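Local coordinates for protein chaperone CupB2 (Pseudomonas aeruginosa, PDB 3Q48) that probably acts as a periplasmic chaperone in fimbrial biogenesis, assisting the folding of pilus subunits before their assembly, at residues Leu149-Ala155 and Thr181-Val185; Ser186-Leu192 and Ser227-Ile233. All blocks are in the same frame, centred on the assembly; numbering follows the deposited sequence.

Contact 1: Leu149-Ala155 and Thr181-Val185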
# COMPACT_ATOMS: atom_id res chain seq x y z
N LEU A 149 -9.50 -9.23 -11.66
CA LEU A 149 -8.87 -7.89 -11.77
C LEU A 149 -7.45 -7.95 -12.35
O LEU A 149 -6.46 -8.12 -11.64
CB LEU A 149 -8.92 -7.13 -10.42
CG LEU A 149 -10.35 -6.91 -9.85
CD1 LEU A 149 -10.38 -6.32 -8.42
CD2 LEU A 149 -11.12 -6.06 -10.85
N LYS A 150 -7.35 -7.79 -13.66
CA LYS A 150 -6.11 -8.08 -14.39
C LYS A 150 -5.46 -6.83 -14.95
O LYS A 150 -4.41 -6.89 -15.58
CB LYS A 150 -6.39 -9.08 -15.52
CG LYS A 150 -6.69 -10.47 -15.02
CD LYS A 150 -6.74 -11.44 -16.19
CE LYS A 150 -7.55 -12.71 -15.86
NZ LYS A 150 -7.38 -13.21 -14.42
N SER A 151 -6.08 -5.68 -14.68
CA SER A 151 -5.69 -4.43 -15.32
C SER A 151 -5.17 -3.38 -14.34
O SER A 151 -5.23 -2.17 -14.63
CB SER A 151 -6.87 -3.86 -16.12
OG SER A 151 -7.50 -4.86 -16.91
N VAL A 152 -4.63 -3.81 -13.21
CA VAL A 152 -4.05 -2.83 -12.31
C VAL A 152 -3.06 -1.91 -13.03
O VAL A 152 -3.07 -0.72 -12.77
CB VAL A 152 -3.39 -3.45 -11.03
CG1 VAL A 152 -2.08 -4.22 -11.36
CG2 VAL A 152 -3.18 -2.34 -10.02
N ASP A 153 -2.25 -2.45 -13.95
CA ASP A 153 -1.25 -1.66 -14.64
C ASP A 153 -1.83 -0.46 -15.43
O ASP A 153 -1.09 0.54 -15.70
CB ASP A 153 -0.32 -2.57 -15.47
CG ASP A 153 0.62 -3.43 -14.55
OD1 ASP A 153 1.15 -2.86 -13.54
OD2 ASP A 153 0.80 -4.66 -14.79
N SER A 154 -3.14 -0.51 -15.73
CA SER A 154 -3.76 0.55 -16.51
C SER A 154 -4.43 1.60 -15.64
O SER A 154 -4.89 2.64 -16.14
CB SER A 154 -4.80 -0.05 -17.46
OG SER A 154 -4.26 -1.15 -18.19
N ALA A 155 -4.48 1.36 -14.34
CA ALA A 155 -5.40 2.12 -13.52
C ALA A 155 -5.02 3.60 -13.39
O ALA A 155 -5.87 4.50 -13.59
CB ALA A 155 -5.59 1.46 -12.17
N THR A 181 -11.86 3.18 -11.10
CA THR A 181 -11.34 1.83 -11.33
C THR A 181 -11.48 0.94 -10.08
O THR A 181 -11.76 1.45 -8.98
CB THR A 181 -9.78 1.85 -11.68
OG1 THR A 181 -9.00 2.00 -10.47
CG2 THR A 181 -9.43 2.93 -12.67
N PRO A 182 -11.28 -0.39 -10.23
CA PRO A 182 -11.40 -1.24 -9.02
C PRO A 182 -10.18 -1.30 -8.10
O PRO A 182 -10.24 -1.99 -7.07
CB PRO A 182 -11.80 -2.65 -9.56
CG PRO A 182 -11.48 -2.65 -11.06
CD PRO A 182 -11.33 -1.17 -11.50
N TYR A 183 -9.12 -0.54 -8.41
CA TYR A 183 -7.79 -0.69 -7.77
C TYR A 183 -7.46 0.50 -6.91
O TYR A 183 -7.81 1.62 -7.23
CB TYR A 183 -6.71 -0.79 -8.83
CG TYR A 183 -6.98 -1.83 -9.86
CD1 TYR A 183 -6.63 -3.17 -9.63
CD2 TYR A 183 -7.60 -1.49 -11.07
CE1 TYR A 183 -6.90 -4.18 -10.59
CE2 TYR A 183 -7.90 -2.48 -12.00
CZ TYR A 183 -7.54 -3.81 -11.76
OH TYR A 183 -7.83 -4.76 -12.71
N TYR A 184 -6.74 0.26 -5.83
CA TYR A 184 -6.12 1.38 -5.14
C TYR A 184 -5.07 1.94 -6.08
O TYR A 184 -4.49 1.20 -6.92
CB TYR A 184 -5.50 0.91 -3.79
CG TYR A 184 -6.58 0.63 -2.75
CD1 TYR A 184 -6.98 1.61 -1.84
CD2 TYR A 184 -7.25 -0.61 -2.72
CE1 TYR A 184 -8.02 1.35 -0.91
CE2 TYR A 184 -8.26 -0.87 -1.82
CZ TYR A 184 -8.65 0.11 -0.92
OH TYR A 184 -9.68 -0.14 -0.05
N VAL A 185 -4.84 3.24 -6.00
CA VAL A 185 -3.75 3.82 -6.74
C VAL A 185 -2.98 4.59 -5.73
O VAL A 185 -3.53 5.47 -5.09
CB VAL A 185 -4.28 4.71 -7.90
CG1 VAL A 185 -3.07 5.53 -8.65
CG2 VAL A 185 -5.08 3.85 -8.86
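Neither segment is a regular helix or strand. Leu-149 is extended, the chain bends through Lys-150 and Ser-151, and 152-155 take helical backbone angles; Ser-154 N bonds to Ser-151 O at 2.9 Å and Ala-155 N to Val-152 O at 3.0 Å, two successive tight turns. Segment 181-185 bends at Pro-182, and the side chain of Thr-181 closes an ST turn across it: Tyr-183 N donates to Thr-181 OG1 at 3.3 Å. The nearest CA pairs are Leu-149 with Pro-182 (7.6 Å), Val-152 with Tyr-183 and Ala-155 with Thr-181 (both 6.3 Å).

Tyr-183 dominates the contact, with 127 Å² of its surface covered by 149-155 out of a summed burial of 402 Å². Its ring lies along the inside of the bend, so the hydroxyl reaches the backbone: Ser-151 N donates to Tyr-183 OH at 2.8 Å with an N-H...O angle of 149°. Lys-150 N, 3.2 Å from Tyr-183 OH, is badly angled for a bond. Val-152 CA sits 3.5 Å from the Tyr-183 ring centroid and 9° off its normal, a CH-pi contact over the face. Ala-155 CB reaches Tyr-183 CD2 at 3.7 Å, Leu-149 CB reaches Tyr-183 CE1 at 3.6 Å, and Leu-149 CD2 packs on Pro-182 CG at 3.4 Å.

In the fold, the connection from strand 136-145 to strand 160-163 meets the loop that leaves strand 175-179 for strand 185-194. Asn-179 bonds to both Thr-181 OG1 and Tyr-183 O, and Glu-111, just before strand 112-121, bonds to the backbone of Pro-182 and Tyr-184. The contact thus joins the link between the two Ig-like domains to the start of strand 185-194.

Contact 2: Ser186-Leu192 and Ser227-Ile233; sequences SFASVEL and SVRYEVI
Build Ser-227 to Ile-233 as one continuous extended strand and lay Ser-186 to Leu-192 antiparallel to it, the 189-192 and 227-233 axes 4.7 Å apart at 168°. Pair Leu-192 with Val-228, Val-190 with Tyr-230 and Phe-187 with Val-232 as non-hydrogen-bonded pairs (CA-CA 4.8, 4.4 and 4.4 Å), and Glu-191 with Arg-229 and Ser-189 with Glu-231 as hydrogen-bonded pairs. Ala-188, at phi/psi -81/-23, is the extra residue of a beta bulge that shifts the register by one. The ladder comprises Arg-229 N to Glu-191 O (2.7 Å), Glu-191 N to Arg-229 O (2.9 Å), Glu-231 N to Ser-189 O (3.0 Å), Ala-188 N to Glu-231 O (2.8 Å) and Ile-233 N to Ser-186 O (3.0 Å).

On the buried face, Phe-187 (chi1 m) turns its ring edge to the face of Tyr-230 (chi1 p) in an offset edge-to-face pair: centroids 5.8 Å apart, planes at 82°. Val-232 CG1 fills the space beside Phe-187 CD1 at 3.8 Å, and Val-190 CG1 meets Val-228 CG2 at 4.0 Å. Across the other face a water joins Glu-191 OE1 and Glu-231 OE2, each at 3.1 Å; Glu-231 also salt-bridges Arg-239, and Arg-229 salt-bridges Asp-243. At the corner Ala-188 CB rests on Ile-233 CD1 (4.1 Å).

Side chains that alternate between an apolar and a polar face on a bulged antiparallel pair suit one sheet of an Ig-like beta sandwich, here the C-terminal domain of a PapD-type chaperone.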
# COMPACT_ATOMS: atom_id res chain seq x y z
N SER A 186 -1.72 4.24 -5.52
CA SER A 186 -0.87 4.94 -4.54
C SER A 186 0.05 5.93 -5.24
O SER A 186 0.75 5.55 -6.18
CB SER A 186 -0.02 3.93 -3.76
OG SER A 186 -0.89 3.03 -3.10
N PHE A 187 0.04 7.17 -4.77
CA PHE A 187 0.87 8.22 -5.34
C PHE A 187 2.12 8.48 -4.49
O PHE A 187 1.98 8.76 -3.29
CB PHE A 187 0.11 9.55 -5.41
CG PHE A 187 -1.20 9.46 -6.14
CD1 PHE A 187 -1.25 9.59 -7.53
CD2 PHE A 187 -2.40 9.33 -5.43
CE1 PHE A 187 -2.47 9.52 -8.20
CE2 PHE A 187 -3.63 9.28 -6.10
CZ PHE A 187 -3.67 9.37 -7.48
N ALA A 188 3.30 8.42 -5.11
CA ALA A 188 4.52 8.84 -4.41
C ALA A 188 4.65 10.34 -4.46
O ALA A 188 5.37 10.93 -3.63
CB ALA A 188 5.77 8.18 -5.03
N SER A 189 3.99 10.96 -5.44
CA SER A 189 4.04 12.42 -5.57
C SER A 189 3.01 12.85 -6.53
O SER A 189 2.70 12.11 -7.45
CB SER A 189 5.41 12.92 -6.06
OG SER A 189 5.68 12.49 -7.38
N VAL A 190 2.47 14.05 -6.30
CA VAL A 190 1.48 14.67 -7.17
C VAL A 190 1.91 16.11 -7.26
O VAL A 190 2.27 16.71 -6.27
CB VAL A 190 0.08 14.59 -6.53
CG1 VAL A 190 -1.01 15.38 -7.36
CG2 VAL A 190 -0.29 13.14 -6.34
N GLU A 191 1.88 16.67 -8.46
CA GLU A 191 2.42 17.99 -8.69
C GLU A 191 1.56 18.67 -9.70
O GLU A 191 1.13 18.03 -10.68
CB GLU A 191 3.87 17.93 -9.24
CG GLU A 191 4.80 17.03 -8.49
CD GLU A 191 6.21 17.00 -9.05
OE1 GLU A 191 6.41 16.89 -10.27
OE2 GLU A 191 7.15 17.09 -8.24
N LEU A 192 1.35 19.97 -9.47
CA LEU A 192 0.80 20.92 -10.44
C LEU A 192 1.97 21.56 -11.17
O LEU A 192 2.96 21.91 -10.53
CB LEU A 192 -0.03 22.03 -9.74
CG LEU A 192 -1.26 21.56 -8.94
CD1 LEU A 192 -2.21 22.72 -8.62
CD2 LEU A 192 -2.01 20.45 -9.71
N SER A 227 -1.29 21.57 -15.56
CA SER A 227 -1.29 20.18 -15.93
C SER A 227 -1.05 19.48 -14.60
O SER A 227 -0.53 20.09 -13.68
CB SER A 227 -0.11 19.96 -16.85
OG SER A 227 -0.08 18.62 -17.30
N VAL A 228 -1.42 18.22 -14.46
CA VAL A 228 -1.02 17.50 -13.26
C VAL A 228 0.04 16.44 -13.60
O VAL A 228 -0.10 15.74 -14.60
CB VAL A 228 -2.26 16.89 -12.47
CG1 VAL A 228 -2.97 15.81 -13.26
CG2 VAL A 228 -1.80 16.30 -11.14
N ARG A 229 1.08 16.29 -12.77
CA ARG A 229 2.07 15.21 -13.00
C ARG A 229 2.11 14.35 -11.78
O ARG A 229 2.27 14.87 -10.65
CB ARG A 229 3.47 15.78 -13.23
CG ARG A 229 4.60 14.74 -13.27
CD ARG A 229 5.90 15.39 -13.79
NE ARG A 229 5.77 15.83 -15.17
CZ ARG A 229 6.71 16.42 -15.89
NH1 ARG A 229 7.91 16.66 -15.37
NH2 ARG A 229 6.45 16.79 -17.15
N TYR A 230 1.95 13.04 -11.96
CA TYR A 230 1.90 12.20 -10.82
C TYR A 230 2.62 10.88 -10.99
O TYR A 230 2.68 10.34 -12.11
CB TYR A 230 0.44 12.00 -10.39
CG TYR A 230 -0.51 11.40 -11.42
CD1 TYR A 230 -0.65 10.03 -11.52
CD2 TYR A 230 -1.27 12.22 -12.28
CE1 TYR A 230 -1.54 9.46 -12.46
CE2 TYR A 230 -2.15 11.66 -13.23
CZ TYR A 230 -2.28 10.27 -13.30
OH TYR A 230 -3.12 9.65 -14.21
N GLU A 231 3.15 10.35 -9.88
CA GLU A 231 3.91 9.12 -9.91
C GLU A 231 3.21 8.14 -9.03
O GLU A 231 2.86 8.47 -7.90
CB GLU A 231 5.32 9.31 -9.35
CG GLU A 231 6.21 10.21 -10.19
CD GLU A 231 7.68 10.25 -9.75
OE1 GLU A 231 8.11 9.42 -8.91
OE2 GLU A 231 8.43 11.10 -10.26
N VAL A 232 3.08 6.91 -9.52
CA VAL A 232 2.38 5.93 -8.77
C VAL A 232 3.26 4.73 -8.50
O VAL A 232 4.10 4.41 -9.30
CB VAL A 232 1.10 5.54 -9.52
CG1 VAL A 232 0.18 6.79 -9.66
CG2 VAL A 232 1.43 5.03 -10.85
N ILE A 233 3.04 4.06 -7.37
CA ILE A 233 3.79 2.90 -6.96
C ILE A 233 3.11 1.63 -7.47
O ILE A 233 1.94 1.37 -7.18
CB ILE A 233 3.92 2.88 -5.42
CG1 ILE A 233 4.65 4.14 -4.96
CG2 ILE A 233 4.74 1.65 -4.92
CD1 ILE A 233 4.25 4.67 -3.58
O HOH W 1 -0.77 2.26 -7.05
O HOH W 2 5.08 14.09 -9.47
O HOH W 3 7.36 13.95 -10.72

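Contacts 1 and 2 are consecutive along the chain: segment 181-185 runs directly into 186-192, so the loop held at contact 1 becomes a strand of the sheet in contact 2. Their centres lie 16 Å apart, yet they touch through packing of Val-185 CG1 on Val-232 CG1 at 3.6 Å. Leu-159 bridges them further, meeting Val-185 from contact 1 and both Phe-187 and Tyr-230 from contact 2. The other segment of contact 1 leads to the same place, for Ala-156, which follows Ala-155, accepts a hydrogen bond from Tyr-230 OH. Together they tie the interdomain connection to one sheet of the C-terminal domain; neither contact includes a bound ligand.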